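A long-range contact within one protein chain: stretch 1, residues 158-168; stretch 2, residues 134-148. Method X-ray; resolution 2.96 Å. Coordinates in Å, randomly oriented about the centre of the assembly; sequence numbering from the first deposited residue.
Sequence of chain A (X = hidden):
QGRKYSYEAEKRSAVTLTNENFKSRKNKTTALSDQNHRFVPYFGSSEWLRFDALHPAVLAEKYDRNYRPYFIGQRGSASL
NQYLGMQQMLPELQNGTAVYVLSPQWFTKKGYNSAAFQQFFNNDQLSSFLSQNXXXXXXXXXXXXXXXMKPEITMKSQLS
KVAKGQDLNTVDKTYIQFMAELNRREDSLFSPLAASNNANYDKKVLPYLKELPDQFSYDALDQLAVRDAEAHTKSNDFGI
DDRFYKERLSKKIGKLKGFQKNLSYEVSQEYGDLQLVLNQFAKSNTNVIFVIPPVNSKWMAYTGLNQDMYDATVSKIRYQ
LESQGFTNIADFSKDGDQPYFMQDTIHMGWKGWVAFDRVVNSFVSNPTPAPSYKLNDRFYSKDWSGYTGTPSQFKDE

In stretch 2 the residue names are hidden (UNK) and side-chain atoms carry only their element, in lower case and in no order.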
# COMPACT_ATOMS: atom_id res chain seq x y z
N GLN A 158 15.74 15.36 18.71
CA GLN A 158 16.41 14.30 17.96
C GLN A 158 15.99 14.30 16.50
O GLN A 158 16.82 14.13 15.61
CB GLN A 158 16.11 12.95 18.60
CG GLN A 158 16.72 12.78 19.97
CD GLN A 158 15.92 13.47 21.04
OE1 GLN A 158 14.91 14.13 20.77
NE2 GLN A 158 16.37 13.32 22.28
N LEU A 159 14.69 14.45 16.24
CA LEU A 159 14.24 14.52 14.86
C LEU A 159 14.85 15.69 14.12
O LEU A 159 15.12 15.60 12.92
CB LEU A 159 12.73 14.62 14.80
CG LEU A 159 12.06 13.26 14.67
CD1 LEU A 159 10.58 13.45 14.98
CD2 LEU A 159 12.31 12.65 13.28
N SER A 160 15.10 16.80 14.82
CA SER A 160 15.73 17.95 14.17
C SER A 160 17.20 17.66 13.87
O SER A 160 17.72 18.05 12.81
CB SER A 160 15.55 19.19 15.04
OG SER A 160 14.16 19.44 15.25
N LYS A 161 17.88 16.97 14.80
CA LYS A 161 19.27 16.56 14.57
C LYS A 161 19.36 15.59 13.40
O LYS A 161 20.25 15.71 12.54
CB LYS A 161 19.84 15.92 15.82
CG LYS A 161 20.41 16.86 16.84
CD LYS A 161 21.15 16.06 17.91
CE LYS A 161 21.70 16.95 19.02
NZ LYS A 161 22.20 16.16 20.19
N VAL A 162 18.46 14.62 13.34
CA VAL A 162 18.46 13.70 12.22
C VAL A 162 18.11 14.43 10.93
O VAL A 162 18.68 14.15 9.87
CB VAL A 162 17.50 12.53 12.50
CG1 VAL A 162 17.43 11.55 11.31
CG2 VAL A 162 17.96 11.82 13.77
N ALA A 163 17.21 15.42 11.00
CA ALA A 163 16.74 16.05 9.77
C ALA A 163 17.77 17.02 9.21
O ALA A 163 17.78 17.28 7.99
CB ALA A 163 15.41 16.76 9.99
N LYS A 164 18.66 17.53 10.06
CA LYS A 164 19.77 18.36 9.61
C LYS A 164 21.02 17.54 9.29
O LYS A 164 22.03 18.12 8.87
CB LYS A 164 20.08 19.43 10.68
CG LYS A 164 19.19 20.72 10.55
CD LYS A 164 19.94 22.06 10.88
CE LYS A 164 19.17 23.34 10.40
NZ LYS A 164 19.98 24.27 9.51
N GLY A 165 20.99 16.22 9.46
CA GLY A 165 22.11 15.36 9.13
C GLY A 165 23.07 15.08 10.27
O GLY A 165 24.05 14.34 10.06
N GLN A 166 22.83 15.63 11.45
CA GLN A 166 23.81 15.55 12.54
C GLN A 166 23.72 14.21 13.25
O GLN A 166 22.70 13.51 13.20
CB GLN A 166 23.59 16.69 13.53
CG GLN A 166 23.19 18.01 12.85
CD GLN A 166 22.86 19.11 13.85
OE1 GLN A 166 23.07 18.94 15.06
NE2 GLN A 166 22.35 20.25 13.34
N ASP A 167 24.81 13.85 13.91
CA ASP A 167 24.89 12.61 14.65
C ASP A 167 24.24 12.76 16.01
O ASP A 167 24.28 13.84 16.62
CB ASP A 167 26.34 12.15 14.81
CG ASP A 167 27.01 11.91 13.46
OD1 ASP A 167 26.67 10.88 12.82
OD2 ASP A 167 27.82 12.77 13.02
N LEU A 168 23.61 11.68 16.47
CA LEU A 168 22.91 11.70 17.74
C LEU A 168 23.86 11.46 18.91
O LEU A 168 24.65 10.50 18.91
CB LEU A 168 21.77 10.68 17.74
CG LEU A 168 20.69 11.19 16.79
CD1 LEU A 168 19.49 10.22 16.71
CD2 LEU A 168 20.28 12.61 17.20
N UNK A 134 21.50 6.25 11.04
CA UNK A 134 22.35 6.31 9.87
C UNK A 134 22.05 7.74 9.46
O UNK A 134 20.88 8.11 9.34
n UNK A 134 19.41 3.54 8.30
c UNK A 134 21.88 5.34 8.80
c UNK A 134 20.53 5.69 8.19
o UNK A 134 18.55 5.26 9.46
c UNK A 134 19.41 4.81 8.71
N UNK A 135 23.07 8.57 9.28
CA UNK A 135 22.83 9.94 8.99
C UNK A 135 22.83 10.06 7.50
O UNK A 135 23.55 10.86 6.96
c UNK A 135 24.31 10.29 10.98
o UNK A 135 25.10 10.75 8.79
c UNK A 135 23.94 10.80 9.62
N UNK A 136 22.05 9.26 6.81
CA UNK A 136 22.17 9.40 5.36
C UNK A 136 21.09 10.34 4.83
O UNK A 136 20.37 10.98 5.58
o UNK A 136 21.19 5.97 5.55
o UNK A 136 19.79 7.63 5.30
c UNK A 136 22.07 8.03 4.67
c UNK A 136 20.93 7.15 5.21
N UNK A 137 20.96 10.43 3.51
CA UNK A 137 19.96 11.34 2.94
C UNK A 137 18.55 10.86 3.25
O UNK A 137 17.62 11.67 3.41
c UNK A 137 20.14 11.48 1.43
N UNK A 138 18.40 9.55 3.35
CA UNK A 138 17.11 8.93 3.58
C UNK A 138 16.60 9.23 4.98
O UNK A 138 15.44 9.62 5.17
c UNK A 138 17.26 7.43 3.35
n UNK A 138 15.96 6.06 4.86
c UNK A 138 16.00 6.67 3.66
o UNK A 138 15.06 6.62 2.83
N UNK A 139 17.48 9.05 5.98
CA UNK A 139 17.14 9.47 7.33
C UNK A 139 16.73 10.93 7.35
O UNK A 139 15.68 11.27 7.92
c UNK A 139 18.32 9.24 8.27
o UNK A 139 19.46 9.89 7.77
N UNK A 140 17.55 11.81 6.77
CA UNK A 140 17.27 13.24 6.79
C UNK A 140 15.89 13.55 6.21
O UNK A 140 15.11 14.30 6.82
n UNK A 140 20.17 16.16 5.12
c UNK A 140 18.32 13.99 5.98
c UNK A 140 20.53 15.03 5.75
o UNK A 140 21.59 14.43 5.53
c UNK A 140 19.52 14.46 6.72
N UNK A 141 15.60 13.03 5.02
CA UNK A 141 14.32 13.30 4.39
C UNK A 141 13.16 12.74 5.22
O UNK A 141 12.10 13.37 5.33
c UNK A 141 10.82 11.86 1.75
c UNK A 141 11.38 14.07 1.00
c UNK A 141 12.06 11.77 2.36
c UNK A 141 12.96 12.82 2.31
c UNK A 141 14.30 12.72 2.98
c UNK A 141 10.48 13.02 1.07
c UNK A 141 12.60 13.96 1.63
o UNK A 141 9.24 13.13 0.45
N UNK A 142 13.34 11.56 5.81
CA UNK A 142 12.28 11.02 6.65
C UNK A 142 11.96 11.99 7.77
O UNK A 142 10.80 12.37 7.97
c UNK A 142 12.68 9.66 7.22
N UNK A 143 13.00 12.40 8.50
CA UNK A 143 12.80 13.30 9.62
C UNK A 143 12.16 14.60 9.17
O UNK A 143 11.25 15.14 9.83
c UNK A 143 14.13 13.54 10.32
N UNK A 144 12.61 15.12 8.03
CA UNK A 144 12.03 16.34 7.51
C UNK A 144 10.53 16.18 7.33
O UNK A 144 9.73 17.01 7.81
c UNK A 144 12.42 17.51 2.95
c UNK A 144 12.07 17.84 5.43
c UNK A 144 12.72 16.71 6.20
n UNK A 144 12.84 18.14 1.66
c UNK A 144 12.91 18.23 4.21
N UNK A 145 10.12 15.09 6.69
CA UNK A 145 8.70 14.88 6.42
C UNK A 145 7.90 14.69 7.71
O UNK A 145 6.80 15.22 7.85
c UNK A 145 8.53 13.69 5.48
n UNK A 145 6.61 14.10 3.24
c UNK A 145 5.44 14.70 3.37
n UNK A 145 4.30 14.01 3.26
c UNK A 145 7.87 14.80 3.35
n UNK A 145 5.43 16.00 3.61
c UNK A 145 8.91 13.96 4.03
N UNK A 146 8.45 13.94 8.67
CA UNK A 146 7.73 13.75 9.94
C UNK A 146 7.49 15.08 10.63
O UNK A 146 6.36 15.40 11.02
c UNK A 146 9.31 10.45 10.93
c UNK A 146 8.08 12.98 12.29
c UNK A 146 8.25 11.34 10.44
c UNK A 146 8.49 12.78 10.85
N UNK A 147 8.55 15.89 10.78
CA UNK A 147 8.36 17.21 11.37
C UNK A 147 7.37 18.04 10.55
O UNK A 147 6.63 18.86 11.12
c UNK A 147 12.04 17.85 12.62
c UNK A 147 9.69 17.94 11.53
c UNK A 147 10.58 17.34 12.64
c UNK A 147 9.94 17.60 13.99
N UNK A 148 7.28 17.82 9.23
CA UNK A 148 6.24 18.51 8.47
C UNK A 148 4.85 18.01 8.85
O UNK A 148 3.90 18.80 8.91
o UNK A 148 6.53 19.27 4.32
c UNK A 148 7.63 19.03 4.87
c UNK A 148 7.67 19.01 6.40
o UNK A 148 8.70 18.79 4.23
c UNK A 148 6.45 18.33 6.97

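Position 134 carries three carbons, the third bearing one oxygen and one nitrogen, and stays clear of stretch 1: Gln134. Position 135 has one carbon holding an oxygen and a carbon, a small beta-branched fork aimed at the loop after the first helix, where it touches Gly165 and Asp167: Thr135. Its CG2 lies 3.1 Å from Asp167 OD1, and its CB 3.6 Å from Gly165 O.

Position 136 has two carbons, the second with two oxygens, turned away from the contact: Asp136. It caps the helix that follows, its OD1 accepting from the backbone N of position 139 at 2.8 Å. Position 137, a lone carbon out of reach, is Ala137. Position 138 shows two carbons ending in one oxygen and one nitrogen, both bonded elsewhere in the structure: Asn138. Position 139 has one carbon and one oxygen and touches Val162: Ser139, its CB 3.9 Å from Val162 CG1.

Position 140 has an unbranched run of three carbons ending in oxygen and nitrogen, set against Val162, Ala163 and Gly165: Gln140. Its CG lies 3.3 Å from Val162 O and 3.6 Å from Gly165 N, so the aliphatic part of a polar side chain packs on the helix end.

Position 141 has one carbon, then a six-carbon ring bearing an oxygen, pointing away: Tyr141. Position 142, one carbon, is Ala142. Position 143 is again one carbon, but aimed at stretch 1, where it meets Leu159, Val162 and Ala163: Ala143. Its CB sits 3.5 Å from Ala163 CB and 3.6 Å from Leu159 CD2.

Position 144 has four carbons in a row ending in nitrogen, its end leading away: Lys144. Position 145, three carbons, a nitrogen and a carbon with two more nitrogens, is Arg145, out of reach. Position 146 has four carbons forked at the first, one arm two carbons long, touching Leu159: Ile146, its CG2 3.7 Å from Leu159 CD1. Position 147 has four carbons forked at the second, against Leu159, Ser160 and Ala163: Leu147, whose CD1 is 3.7 Å from Ser160 OG and 4.0 Å from Leu159 CB. Position 148, three carbons ending in two oxygens, is Glu148; its OE1 forms a salt bridge with Arg145 NH1 at 3.5 Å.

No hydrogen bond crosses the contact; packing carries it. The helix axes approach to 7.9 Å at 135°. Ala163 CA lies 4.1 Å from Gln140 CA, and Ala143 meets Ala163 directly. The rule: small alanines where backbones run close, Leu159, Ile146 and Leu147 extending the apolar patch. Gly165 ends the first helix in a Schellman motif with positive phi; an ideal CB there would lie 3.2 Å from Gln140 OE1 and jam against the preceding carbonyl.

Stretch 2 134-148: QTDANSQYAAKRILE
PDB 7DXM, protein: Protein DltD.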